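Lmo2812 protein (Listeria monocytogenes EGD-e, PDB 5ZQA) probably acts as a serine-type D-Ala-D-Ala carboxypeptidase, a penicillin-binding protein that would trim the stem peptides of cell-wall peptidoglycan. Local coordinates at residues Met67-Val72 against Ala117-Ser122; Glu85-Val90 against Arg112-Ala117; Val90-Pro95 against Ser162-Asp167; Asn213-Ser218 against Asp264-Met269. All blocks are in the same frame, centred on the assembly; numbering follows the deposited sequence.

Interaction 1: residues Met67-Val72 against Ala117-Ser122; sequences MTAFLV and AMLTMS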
loop_
_atom_site.group_PDB
_atom_site.type_symbol
_atom_site.label_atom_id
_atom_site.label_comp_id
_atom_site.label_asym_id
_atom_site.label_seq_id
_atom_site.Cartn_x
_atom_site.Cartn_y
_atom_site.Cartn_z
ATOM N N MET A 67 3.104 4.234 2.966
ATOM C CA MET A 67 3.963 5.171 3.683
ATOM C C MET A 67 3.131 5.968 4.676
ATOM O O MET A 67 3.575 6.225 5.799
ATOM C CB MET A 67 4.692 6.124 2.732
ATOM C CG MET A 67 5.494 7.205 3.476
ATOM S SD MET A 67 6.774 6.552 4.571
ATOM C CE MET A 67 8.099 6.255 3.399
ATOM N N THR A 68 1.921 6.352 4.276
ATOM C CA THR A 68 1.030 7.015 5.219
ATOM C C THR A 68 0.732 6.098 6.413
ATOM O O THR A 68 0.769 6.558 7.550
ATOM C CB THR A 68 -0.262 7.466 4.521
ATOM O OG1 THR A 68 0.109 8.294 3.409
ATOM C CG2 THR A 68 -1.186 8.271 5.464
ATOM N N ALA A 69 0.472 4.814 6.153
ATOM C CA ALA A 69 0.256 3.843 7.234
ATOM C C ALA A 69 1.463 3.791 8.165
ATOM O O ALA A 69 1.304 3.803 9.394
ATOM C CB ALA A 69 -0.044 2.448 6.661
ATOM N N PHE A 70 2.664 3.729 7.592
ATOM C CA PHE A 70 3.888 3.689 8.393
ATOM C C PHE A 70 3.955 4.877 9.342
ATOM O O PHE A 70 4.228 4.716 10.533
ATOM C CB PHE A 70 5.137 3.661 7.492
ATOM C CG PHE A 70 6.420 3.475 8.252
ATOM C CD1 PHE A 70 6.856 2.211 8.597
ATOM C CD2 PHE A 70 7.170 4.570 8.659
ATOM C CE1 PHE A 70 8.036 2.034 9.308
ATOM C CE2 PHE A 70 8.341 4.396 9.366
ATOM C CZ PHE A 70 8.770 3.125 9.690
ATOM N N LEU A 71 3.666 6.061 8.819
ATOM C CA LEU A 71 3.747 7.269 9.623
ATOM C C LEU A 71 2.640 7.368 10.689
ATOM O O LEU A 71 2.880 7.890 11.785
ATOM C CB LEU A 71 3.744 8.497 8.705
ATOM C CG LEU A 71 5.076 8.621 7.956
ATOM C CD1 LEU A 71 5.006 9.704 6.885
ATOM C CD2 LEU A 71 6.236 8.902 8.912
ATOM N N VAL A 72 1.450 6.855 10.390
ATOM C CA VAL A 72 0.390 6.753 11.387
ATOM C C VAL A 72 0.810 5.837 12.525
ATOM O O VAL A 72 0.684 6.193 13.703
ATOM C CB VAL A 72 -0.913 6.238 10.751
ATOM C CG1 VAL A 72 -1.917 5.833 11.813
ATOM C CG2 VAL A 72 -1.489 7.315 9.823
ATOM N N ALA A 117 -9.932 2.065 6.676
ATOM C CA ALA A 117 -10.507 2.404 5.371
ATOM C C ALA A 117 -9.422 2.644 4.325
ATOM O O ALA A 117 -9.523 2.183 3.186
ATOM C CB ALA A 117 -11.419 3.629 5.492
ATOM N N MET A 118 -8.374 3.354 4.719
ATOM C CA MET A 118 -7.244 3.581 3.830
ATOM C C MET A 118 -6.640 2.266 3.336
ATOM O O MET A 118 -6.426 2.088 2.136
ATOM C CB MET A 118 -6.202 4.436 4.554
ATOM C CG MET A 118 -4.924 4.634 3.801
ATOM S SD MET A 118 -3.809 5.724 4.697
ATOM C CE MET A 118 -3.178 4.606 5.949
ATOM N N LEU A 119 -6.382 1.329 4.244
ATOM C CA LEU A 119 -5.675 0.106 3.865
ATOM C C LEU A 119 -6.574 -0.925 3.185
ATOM O O LEU A 119 -6.121 -1.643 2.285
ATOM C CB LEU A 119 -5.009 -0.524 5.088
ATOM C CG LEU A 119 -3.772 0.201 5.626
ATOM C CD1 LEU A 119 -3.233 -0.580 6.814
ATOM C CD2 LEU A 119 -2.714 0.354 4.545
ATOM N N THR A 120 -7.841 -0.979 3.597
ATOM C CA THR A 120 -8.757 -2.038 3.165
ATOM C C THR A 120 -9.449 -1.703 1.843
ATOM O O THR A 120 -9.359 -2.466 0.869
ATOM C CB THR A 120 -9.817 -2.310 4.260
ATOM O OG1 THR A 120 -9.157 -2.730 5.459
ATOM C CG2 THR A 120 -10.780 -3.399 3.842
ATOM N N MET A 121 -10.120 -0.556 1.789
ATOM C CA MET A 121 -10.859 -0.173 0.582
ATOM C C MET A 121 -10.166 0.906 -0.240
ATOM O O MET A 121 -10.700 1.347 -1.259
ATOM C CB MET A 121 -12.277 0.303 0.945
ATOM C CG MET A 121 -12.329 1.600 1.759
ATOM S SD MET A 121 -13.981 2.304 1.859
ATOM C CE MET A 121 -14.170 2.964 0.201
ATOM N N SER A 122 -8.987 1.330 0.211
ATOM C CA SER A 122 -8.172 2.317 -0.495
ATOM C C SER A 122 -8.873 3.678 -0.519
ATOM O O SER A 122 -8.927 4.354 -1.542
ATOM C CB SER A 122 -7.857 1.838 -1.912
ATOM O OG SER A 122 -6.596 2.333 -2.330
#

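Interaction 2: residues Glu85-Val90 against Arg112-Ala117; sequences EKLDLV and RDLYSA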
loop_
_atom_site.group_PDB
_atom_site.type_symbol
_atom_site.label_atom_id
_atom_site.label_comp_id
_atom_site.label_asym_id
_atom_site.label_seq_id
_atom_site.Cartn_x
_atom_site.Cartn_y
_atom_site.Cartn_z
ATOM N N GLU A 85 -8.948 9.370 18.370
ATOM C CA GLU A 85 -9.185 10.730 17.891
ATOM C C GLU A 85 -10.193 10.683 16.756
ATOM O O GLU A 85 -10.147 9.773 15.929
ATOM C CB GLU A 85 -7.899 11.391 17.410
ATOM C CG GLU A 85 -6.858 11.588 18.486
ATOM C CD GLU A 85 -5.670 12.367 17.976
ATOM O OE1 GLU A 85 -5.884 13.322 17.198
ATOM O OE2 GLU A 85 -4.534 12.017 18.345
ATOM N N LYS A 86 -11.093 11.662 16.714
ATOM C CA LYS A 86 -12.115 11.728 15.672
ATOM C C LYS A 86 -11.769 12.848 14.710
ATOM O O LYS A 86 -11.578 14.003 15.114
ATOM C CB LYS A 86 -13.507 11.946 16.274
ATOM C CG LYS A 86 -13.941 10.831 17.215
ATOM C CD LYS A 86 -14.479 9.650 16.429
ATOM C CE LYS A 86 -14.659 8.421 17.314
ATOM N NZ LYS A 86 -15.580 8.667 18.460
ATOM N N LEU A 87 -11.674 12.506 13.428
ATOM C CA LEU A 87 -11.256 13.469 12.432
ATOM C C LEU A 87 -12.318 13.610 11.359
ATOM O O LEU A 87 -13.098 12.685 11.130
ATOM C CB LEU A 87 -9.935 13.041 11.801
ATOM C CG LEU A 87 -8.807 12.747 12.771
ATOM C CD1 LEU A 87 -7.612 12.260 11.965
ATOM C CD2 LEU A 87 -8.456 13.985 13.580
ATOM N N ASP A 88 -12.329 14.756 10.691
ATOM C CA ASP A 88 -13.309 15.018 9.642
ATOM C C ASP A 88 -12.707 14.755 8.282
ATOM O O ASP A 88 -11.651 15.304 7.954
ATOM C CB ASP A 88 -13.800 16.462 9.718
ATOM C CG ASP A 88 -14.454 16.776 11.041
ATOM O OD1 ASP A 88 -15.384 16.043 11.432
ATOM O OD2 ASP A 88 -14.020 17.741 11.709
ATOM N N LEU A 89 -13.383 13.918 7.493
ATOM C CA LEU A 89 -12.907 13.567 6.161
ATOM C C LEU A 89 -12.746 14.805 5.295
ATOM O O LEU A 89 -13.651 15.643 5.221
ATOM C CB LEU A 89 -13.863 12.595 5.472
ATOM C CG LEU A 89 -13.769 11.161 5.971
ATOM C CD1 LEU A 89 -14.915 10.336 5.411
ATOM C CD2 LEU A 89 -12.392 10.590 5.580
ATOM N N VAL A 90 -11.589 14.916 4.653
ATOM C CA VAL A 90 -11.350 16.006 3.727
ATOM C C VAL A 90 -12.198 15.773 2.477
ATOM O O VAL A 90 -12.505 14.635 2.117
ATOM C CB VAL A 90 -9.851 16.134 3.342
ATOM C CG1 VAL A 90 -8.960 16.128 4.576
ATOM C CG2 VAL A 90 -9.454 15.031 2.400
ATOM N N ARG A 112 -8.548 5.053 14.001
ATOM C CA ARG A 112 -8.588 3.619 13.736
ATOM C C ARG A 112 -9.372 3.305 12.464
ATOM O O ARG A 112 -8.890 2.595 11.575
ATOM C CB ARG A 112 -9.204 2.879 14.926
ATOM C CG ARG A 112 -9.607 1.434 14.654
ATOM C CD ARG A 112 -8.434 0.557 14.256
ATOM N NE ARG A 112 -7.485 0.405 15.357
ATOM C CZ ARG A 112 -6.300 -0.183 15.253
ATOM N NH1 ARG A 112 -5.893 -0.686 14.087
ATOM N NH2 ARG A 112 -5.517 -0.252 16.323
ATOM N N ASP A 113 -10.578 3.863 12.365
ATOM C CA ASP A 113 -11.434 3.544 11.228
ATOM C C ASP A 113 -10.889 4.153 9.934
ATOM O O ASP A 113 -11.021 3.558 8.868
ATOM C CB ASP A 113 -12.862 4.028 11.466
ATOM C CG ASP A 113 -13.634 3.133 12.419
ATOM O OD1 ASP A 113 -13.150 2.032 12.766
ATOM O OD2 ASP A 113 -14.755 3.525 12.799
ATOM N N LEU A 114 -10.267 5.329 10.026
ATOM C CA LEU A 114 -9.665 5.957 8.852
ATOM C C LEU A 114 -8.492 5.128 8.338
ATOM O O LEU A 114 -8.352 4.912 7.134
ATOM C CB LEU A 114 -9.206 7.371 9.185
ATOM C CG LEU A 114 -10.338 8.351 9.497
ATOM C CD1 LEU A 114 -9.748 9.625 10.067
ATOM C CD2 LEU A 114 -11.142 8.653 8.243
ATOM N N TYR A 115 -7.656 4.676 9.266
ATOM C CA TYR A 115 -6.552 3.769 8.949
ATOM C C TYR A 115 -7.063 2.478 8.297
ATOM O O TYR A 115 -6.537 2.052 7.261
ATOM C CB TYR A 115 -5.764 3.506 10.239
ATOM C CG TYR A 115 -4.777 2.364 10.221
ATOM C CD1 TYR A 115 -5.149 1.105 10.671
ATOM C CD2 TYR A 115 -3.461 2.564 9.834
ATOM C CE1 TYR A 115 -4.259 0.051 10.686
ATOM C CE2 TYR A 115 -2.555 1.519 9.853
ATOM C CZ TYR A 115 -2.961 0.265 10.281
ATOM O OH TYR A 115 -2.072 -0.787 10.306
ATOM N N SER A 116 -8.110 1.877 8.862
ATOM C CA SER A 116 -8.683 0.679 8.251
ATOM C C SER A 116 -9.208 0.959 6.847
ATOM O O SER A 116 -8.968 0.173 5.938
ATOM C CB SER A 116 -9.814 0.112 9.109
ATOM O OG SER A 116 -9.332 -0.257 10.389
ATOM N N ALA A 117 -9.932 2.065 6.676
ATOM C CA ALA A 117 -10.507 2.404 5.371
ATOM C C ALA A 117 -9.422 2.644 4.325
ATOM O O ALA A 117 -9.523 2.183 3.186
ATOM C CB ALA A 117 -11.419 3.629 5.492
#

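Interaction 3: residues Val90-Pro95 against Ser162-Asp167; sequences VRLDDP and SGLDVD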
loop_
_atom_site.group_PDB
_atom_site.type_symbol
_atom_site.label_atom_id
_atom_site.label_comp_id
_atom_site.label_asym_id
_atom_site.label_seq_id
_atom_site.Cartn_x
_atom_site.Cartn_y
_atom_site.Cartn_z
ATOM N N VAL A 90 -11.589 14.916 4.653
ATOM C CA VAL A 90 -11.350 16.006 3.727
ATOM C C VAL A 90 -12.198 15.773 2.477
ATOM O O VAL A 90 -12.505 14.635 2.117
ATOM C CB VAL A 90 -9.851 16.134 3.342
ATOM C CG1 VAL A 90 -8.960 16.128 4.576
ATOM C CG2 VAL A 90 -9.454 15.031 2.400
ATOM N N ARG A 91 -12.602 16.856 1.827
ATOM C CA ARG A 91 -13.332 16.741 0.570
ATOM C C ARG A 91 -12.344 16.600 -0.573
ATOM O O ARG A 91 -11.363 17.340 -0.644
ATOM C CB ARG A 91 -14.235 17.957 0.345
ATOM C CG ARG A 91 -15.467 17.967 1.229
ATOM C CD ARG A 91 -16.272 19.242 1.051
ATOM N NE ARG A 91 -17.547 19.160 1.752
ATOM C CZ ARG A 91 -17.695 19.352 3.058
ATOM N NH1 ARG A 91 -16.640 19.640 3.812
ATOM N NH2 ARG A 91 -18.897 19.254 3.612
ATOM N N LEU A 92 -12.592 15.635 -1.450
ATOM C CA LEU A 92 -11.732 15.425 -2.606
ATOM C C LEU A 92 -12.278 16.201 -3.796
ATOM O O LEU A 92 -13.489 16.251 -3.995
ATOM C CB LEU A 92 -11.640 13.940 -2.943
ATOM C CG LEU A 92 -11.170 12.996 -1.834
ATOM C CD1 LEU A 92 -11.437 11.562 -2.259
ATOM C CD2 LEU A 92 -9.690 13.201 -1.521
ATOM N N ASP A 93 -11.403 16.803 -4.591
ATOM C CA ASP A 93 -11.882 17.493 -5.787
ATOM C C ASP A 93 -11.899 16.558 -6.998
ATOM O O ASP A 93 -12.438 16.902 -8.045
ATOM C CB ASP A 93 -11.046 18.742 -6.072
ATOM C CG ASP A 93 -9.557 18.473 -6.057
ATOM O OD1 ASP A 93 -9.152 17.302 -6.226
ATOM O OD2 ASP A 93 -8.790 19.442 -5.869
ATOM N N ASP A 94 -11.315 15.373 -6.845
ATOM C CA ASP A 94 -11.343 14.362 -7.898
ATOM C C ASP A 94 -12.571 13.473 -7.737
ATOM O O ASP A 94 -12.655 12.693 -6.791
ATOM C CB ASP A 94 -10.067 13.512 -7.873
ATOM C CG ASP A 94 -9.966 12.548 -9.057
ATOM O OD1 ASP A 94 -10.976 12.310 -9.759
ATOM O OD2 ASP A 94 -8.858 12.015 -9.283
ATOM N N PRO A 95 -13.519 13.583 -8.681
ATOM C CA PRO A 95 -14.779 12.829 -8.708
ATOM C C PRO A 95 -14.608 11.314 -8.787
ATOM O O PRO A 95 -15.412 10.579 -8.213
ATOM C CB PRO A 95 -15.462 13.343 -9.981
ATOM C CG PRO A 95 -14.382 13.957 -10.799
ATOM C CD PRO A 95 -13.413 14.517 -9.816
ATOM N N SER A 162 -2.520 10.136 -0.039
ATOM C CA SER A 162 -3.329 9.132 -0.712
ATOM C C SER A 162 -2.634 8.478 -1.895
ATOM O O SER A 162 -2.910 7.326 -2.242
ATOM C CB SER A 162 -4.634 9.764 -1.198
ATOM O OG SER A 162 -4.366 10.836 -2.090
ATOM N N GLY A 163 -1.759 9.238 -2.537
ATOM C CA GLY A 163 -1.202 8.818 -3.807
ATOM C C GLY A 163 -1.936 9.418 -4.996
ATOM O O GLY A 163 -1.592 9.127 -6.139
ATOM N N LEU A 164 -2.964 10.224 -4.744
ATOM C CA LEU A 164 -3.608 10.957 -5.827
ATOM C C LEU A 164 -2.618 11.974 -6.376
ATOM O O LEU A 164 -1.834 12.535 -5.618
ATOM C CB LEU A 164 -4.876 11.657 -5.339
ATOM C CG LEU A 164 -6.072 10.771 -4.986
ATOM C CD1 LEU A 164 -7.217 11.617 -4.444
ATOM C CD2 LEU A 164 -6.530 9.975 -6.199
ATOM N N ASP A 165 -2.660 12.214 -7.684
ATOM C CA ASP A 165 -1.799 13.233 -8.297
ATOM C C ASP A 165 -2.048 14.603 -7.678
ATOM O O ASP A 165 -3.174 14.925 -7.276
ATOM C CB ASP A 165 -2.043 13.342 -9.807
ATOM C CG ASP A 165 -1.495 12.170 -10.609
ATOM O OD1 ASP A 165 -0.765 11.310 -10.073
ATOM O OD2 ASP A 165 -1.804 12.113 -11.825
ATOM N N VAL A 166 -0.999 15.415 -7.635
ATOM C CA VAL A 166 -1.096 16.790 -7.180
ATOM C C VAL A 166 -0.501 17.706 -8.237
ATOM O O VAL A 166 0.701 17.636 -8.506
ATOM C CB VAL A 166 -0.350 17.013 -5.855
ATOM C CG1 VAL A 166 -0.428 18.482 -5.450
ATOM C CG2 VAL A 166 -0.909 16.116 -4.768
ATOM N N ASP A 167 -1.340 18.544 -8.842
ATOM C CA ASP A 167 -0.879 19.516 -9.836
ATOM C C ASP A 167 -0.007 18.894 -10.920
ATOM O O ASP A 167 1.040 19.440 -11.280
ATOM C CB ASP A 167 -0.112 20.647 -9.154
ATOM C CG ASP A 167 -1.010 21.542 -8.332
ATOM O OD1 ASP A 167 -2.133 21.836 -8.792
ATOM O OD2 ASP A 167 -0.592 21.949 -7.226
#

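Interaction 4: residues Asn213-Ser218 against Asp264-Met269; sequences NDLLGS and DTEKLM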
loop_
_atom_site.group_PDB
_atom_site.type_symbol
_atom_site.label_atom_id
_atom_site.label_comp_id
_atom_site.label_asym_id
_atom_site.label_seq_id
_atom_site.Cartn_x
_atom_site.Cartn_y
_atom_site.Cartn_z
ATOM N N ASN A 213 -8.045 -6.615 -1.800
ATOM C CA ASN A 213 -7.125 -7.736 -2.017
ATOM C C ASN A 213 -7.886 -9.029 -2.266
ATOM O O ASN A 213 -8.275 -9.724 -1.324
ATOM C CB ASN A 213 -6.187 -7.897 -0.815
ATOM C CG ASN A 213 -5.158 -9.005 -1.010
ATOM O OD1 ASN A 213 -5.232 -9.801 -1.956
ATOM N ND2 ASN A 213 -4.191 -9.065 -0.102
ATOM N N ASP A 214 -8.066 -9.365 -3.537
ATOM C CA ASP A 214 -8.861 -10.535 -3.910
ATOM C C ASP A 214 -8.162 -11.871 -3.652
ATOM O O ASP A 214 -8.783 -12.919 -3.796
ATOM C CB ASP A 214 -9.258 -10.458 -5.386
ATOM C CG ASP A 214 -10.253 -9.343 -5.671
ATOM O OD1 ASP A 214 -10.921 -8.872 -4.724
ATOM O OD2 ASP A 214 -10.377 -8.945 -6.847
ATOM N N LEU A 215 -6.882 -11.854 -3.291
ATOM C CA LEU A 215 -6.156 -13.110 -3.091
ATOM C C LEU A 215 -6.184 -13.618 -1.655
ATOM O O LEU A 215 -5.651 -14.689 -1.367
ATOM C CB LEU A 215 -4.698 -12.967 -3.538
ATOM C CG LEU A 215 -4.462 -12.905 -5.045
ATOM C CD1 LEU A 215 -2.973 -12.640 -5.304
ATOM C CD2 LEU A 215 -4.892 -14.203 -5.713
ATOM N N LEU A 216 -6.773 -12.848 -0.746
ATOM C CA LEU A 216 -6.917 -13.319 0.621
ATOM C C LEU A 216 -7.776 -14.580 0.633
ATOM O O LEU A 216 -8.885 -14.582 0.104
ATOM C CB LEU A 216 -7.529 -12.234 1.513
ATOM C CG LEU A 216 -6.658 -10.994 1.717
ATOM C CD1 LEU A 216 -7.482 -9.899 2.403
ATOM C CD2 LEU A 216 -5.400 -11.311 2.527
ATOM N N GLY A 217 -7.242 -15.651 1.218
ATOM C CA GLY A 217 -7.940 -16.927 1.254
ATOM C C GLY A 217 -7.738 -17.780 0.011
ATOM O O GLY A 217 -8.239 -18.907 -0.058
ATOM N N SER A 218 -7.010 -17.250 -0.971
ATOM C CA SER A 218 -6.740 -17.977 -2.215
ATOM C C SER A 218 -5.299 -18.465 -2.327
ATOM O O SER A 218 -5.010 -19.446 -3.013
ATOM C CB SER A 218 -7.066 -17.097 -3.415
ATOM O OG SER A 218 -8.460 -16.861 -3.486
ATOM N N ASP A 264 -0.666 -12.451 -11.992
ATOM C CA ASP A 264 0.781 -12.226 -11.932
ATOM C C ASP A 264 1.324 -12.537 -10.541
ATOM O O ASP A 264 2.396 -13.129 -10.407
ATOM C CB ASP A 264 1.158 -10.774 -12.274
ATOM C CG ASP A 264 0.907 -10.402 -13.730
ATOM O OD1 ASP A 264 0.717 -11.296 -14.585
ATOM O OD2 ASP A 264 0.913 -9.180 -14.007
ATOM N N THR A 265 0.601 -12.101 -9.510
ATOM C CA THR A 265 1.027 -12.335 -8.139
ATOM C C THR A 265 1.072 -13.823 -7.819
ATOM O O THR A 265 1.979 -14.274 -7.122
ATOM C CB THR A 265 0.112 -11.597 -7.150
ATOM O OG1 THR A 265 0.230 -10.197 -7.393
ATOM C CG2 THR A 265 0.508 -11.870 -5.700
ATOM N N GLU A 266 0.126 -14.595 -8.356
ATOM C CA GLU A 266 0.166 -16.051 -8.162
ATOM C C GLU A 266 1.471 -16.642 -8.696
ATOM O O GLU A 266 2.098 -17.469 -8.036
ATOM C CB GLU A 266 -1.021 -16.736 -8.843
ATOM C CG GLU A 266 -2.359 -16.511 -8.166
ATOM C CD GLU A 266 -3.479 -17.261 -8.875
ATOM O OE1 GLU A 266 -3.517 -18.507 -8.785
ATOM O OE2 GLU A 266 -4.307 -16.607 -9.541
ATOM N N LYS A 267 1.870 -16.212 -9.889
ATOM C CA LYS A 267 3.102 -16.691 -10.504
ATOM C C LYS A 267 4.327 -16.293 -9.684
ATOM O O LYS A 267 5.255 -17.083 -9.513
ATOM C CB LYS A 267 3.218 -16.152 -11.924
ATOM C CG LYS A 267 2.236 -16.792 -12.889
ATOM C CD LYS A 267 2.339 -16.115 -14.230
ATOM C CE LYS A 267 1.390 -16.726 -15.250
ATOM N NZ LYS A 267 1.328 -15.827 -16.436
ATOM N N LEU A 268 4.318 -15.070 -9.156
ATOM C CA LEU A 268 5.451 -14.589 -8.368
ATOM C C LEU A 268 5.551 -15.317 -7.032
ATOM O O LEU A 268 6.659 -15.624 -6.565
ATOM C CB LEU A 268 5.344 -13.072 -8.137
ATOM C CG LEU A 268 5.540 -12.216 -9.394
ATOM C CD1 LEU A 268 5.089 -10.791 -9.129
ATOM C CD2 LEU A 268 7.002 -12.227 -9.833
ATOM N N MET A 269 4.405 -15.612 -6.420
ATOM C CA MET A 269 4.407 -16.326 -5.149
ATOM C C MET A 269 4.918 -17.757 -5.344
ATOM O O MET A 269 5.633 -18.282 -4.484
ATOM C CB MET A 269 3.004 -16.306 -4.521
ATOM C CG MET A 269 2.631 -14.950 -3.902
ATOM S SD MET A 269 3.823 -14.487 -2.615
ATOM C CE MET A 269 3.274 -12.838 -2.152
#

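Interaction 1: residues Met67-Val72 against Ala117-Ser122
M118 meets a flat group of the facing helix, the peptide between T68 and A69. Its methyl CE sits over the outward face of that peptide, 3.7 Å from A69 N. T68 O of the same peptide is taken up by V72 N at 2.9 Å. Two helices of the serine DD-peptidase fold pack here. Helix 65-77 begins at K65 of the SxxK motif, just after S62. Helix 111-120 leads to S122, which fits the first serine of an SxN motif. S62, K65 and S122 are predicted active-site residues, and S122 OG is hydrogen-bonded to S62 OG and K226 NZ.

The contact is buried and apolar. M118 reaches straight out from its helix, with CG anti to the backbone N. The extended chi1 (174°) and chi2 (177°) carry SD to T68, where M118 SD lies 3.7 Å from T68 CG2. A bend at chi3 (77°) then turns CE onto the T68-A69 peptide. T68 has its methyl branch anti to its own backbone N. The other branch, OG1, bonds to A161 O. The M118 side chain also comes within about 4 Å of that of K65, so this packing borders the predicted catalytic centre.

A69 CB faces the groove between M118 and L119. M118 CE touches it at 3.9 Å, and L119 CD2 touches it at 4.0 Å.

Interaction 2: residues Glu85-Val90 against Arg112-Ala117
L114 divides its two methyls between L87 and L89. Its CD1 branch goes to L87 and its CD2 branch to L89. All three residues are leucines, so the contact is purely apolar. The L114 CB points from helix 111-120 toward the chain at 85-90. With CG anti to the carbonyl carbon (chi1 -67°) and chi2 extended (169°), the two methyls come to the end of the side chain, one for each leucine.

L87 and L114 meet at a slant. L114 CD1 touches the root of L87, 3.8 Å from L87 CB. The same methyl is 3.9 Å from L87 CD1. The end of L114 therefore lies against both the base and one branch of L87.

L89 is placed differently. Its side chain and that of L114 run past each other in opposite directions. Here methyl meets methyl, with L89 CD2 only 3.5 Å from L114 CD2, which is close packing. The L89 CB does not aim at the helix, and it is the far end of the side chain that makes the contact.

Residues alternate along the strand. L87 faces the helix, while the CB atoms of K86 and D88 point away from it, and both residues are exposed. At the start of 85-90, E85 makes a salt bridge with R133.

Strand 86-88 pairs antiparallel with strand 108-110, which runs directly into helix 111-120. W109 of that strand touches both L89 and L114. Helix 124-135 meets L87 through T129 and L89 through D125, and helix 100-104 covers L89 through L100 and Y101.

Interaction 3: residues Val90-Pro95 against Ser162-Asp167
L92 and L164 form the packed part of this contact between two loops. Their side chains cross at about a right angle, and they touch through one methyl each, L92 CD2 and L164 CD1, at 4.1 Å. Both residues are only partly exposed, and A97 touches both of them.

The other methyl of L164 faces a looser side. L164 CD2 is 4.4 Å from D94 OD2, a loose approach of a carboxylate oxygen to a methyl, not a bond. The other oxygen, D94 OD1, accepts from S96 N. Nearby D93 and D165 are exposed.

The backbone just before L164 is held more firmly. L164 N donates to S162 OG at 3.1 Å, and the bond is nearly straight (165°), making an ST turn. At the backbone angles of G163, a side chain would press on S162 O. S162 O is bonded to K65 NZ, the predicted proton acceptor. The L164 side chain comes within about 6 Å of those of S62 and K65.

Loop 90-95 leads from strand 86-88 toward helix 100-104. Helix 124-135 touches both loops: V90 rests on E128 and D132, S162 and L164 touch N124, and S162 OG is also hydrogen-bonded to E128 OE1.

Interaction 4: residues Asn213-Ser218 against Asp264-Met269
L215 makes all the van der Waals contacts here, reaching from its loop onto helix 258-272. Its CD1 methyl packs on the methyl and branch carbon of T265, 3.6 Å from T265 CG2 and 3.7 Å from T265 CB. The two side chains cross at a slant. With chi1 at -63°, T265 OG1 lies beside the backbone N and CG2 is anti to it, which presents the methyl to L215. The second methyl, L215 CD2, lies more loosely against the aliphatic part of E266, 4.2 Å from E266 CG.

The hydrogen bonds stay within each side. L215 N donates to N213 OD1 at 3.0 Å, forming an Asx turn. The bond is somewhat bent (148°), and its donor is tilted 29° from the carbonyl plane. A type I turn spans N213 to L216, and S218 N returns to L215 O at 2.9 Å. These bonds fix the loop around the residue that projects. On the helix, T265 OG1 bonds to R261 O.

L222 and F237 of the central sheet flank the contact, on L215 and T265 respectively. T265 and L268 pack on V252, and M269 on V248 and S250, of strand 246-255. A C-terminal helix packed on a five-stranded antiparallel sheet belongs to the fold of serine DD-peptidases and beta-lactamases.

In the fold
Interactions 1 and 2 share helix 111-120 and touch through Y115, which packs on A69 and V72. Interaction 1 lies nearest the centre of the chain and is fully buried. Interaction 2 is farther out, with L87 partly exposed. Interaction 3 is a surface contact between two loops; its segment 90-95 continues from segment 85-90 of interaction 2, sharing V90. Interaction 4 stands apart, about 29 Å from interaction 3 between centres, on the sheet side of the protein. All four are mainly apolar, with no bond across. Methionine sulfur enters only in interaction 1, and leucines alone carry interaction 2. At the looser edges, interaction 3 has a carboxylate oxygen of D94 and interaction 4 the aliphatic part of E266.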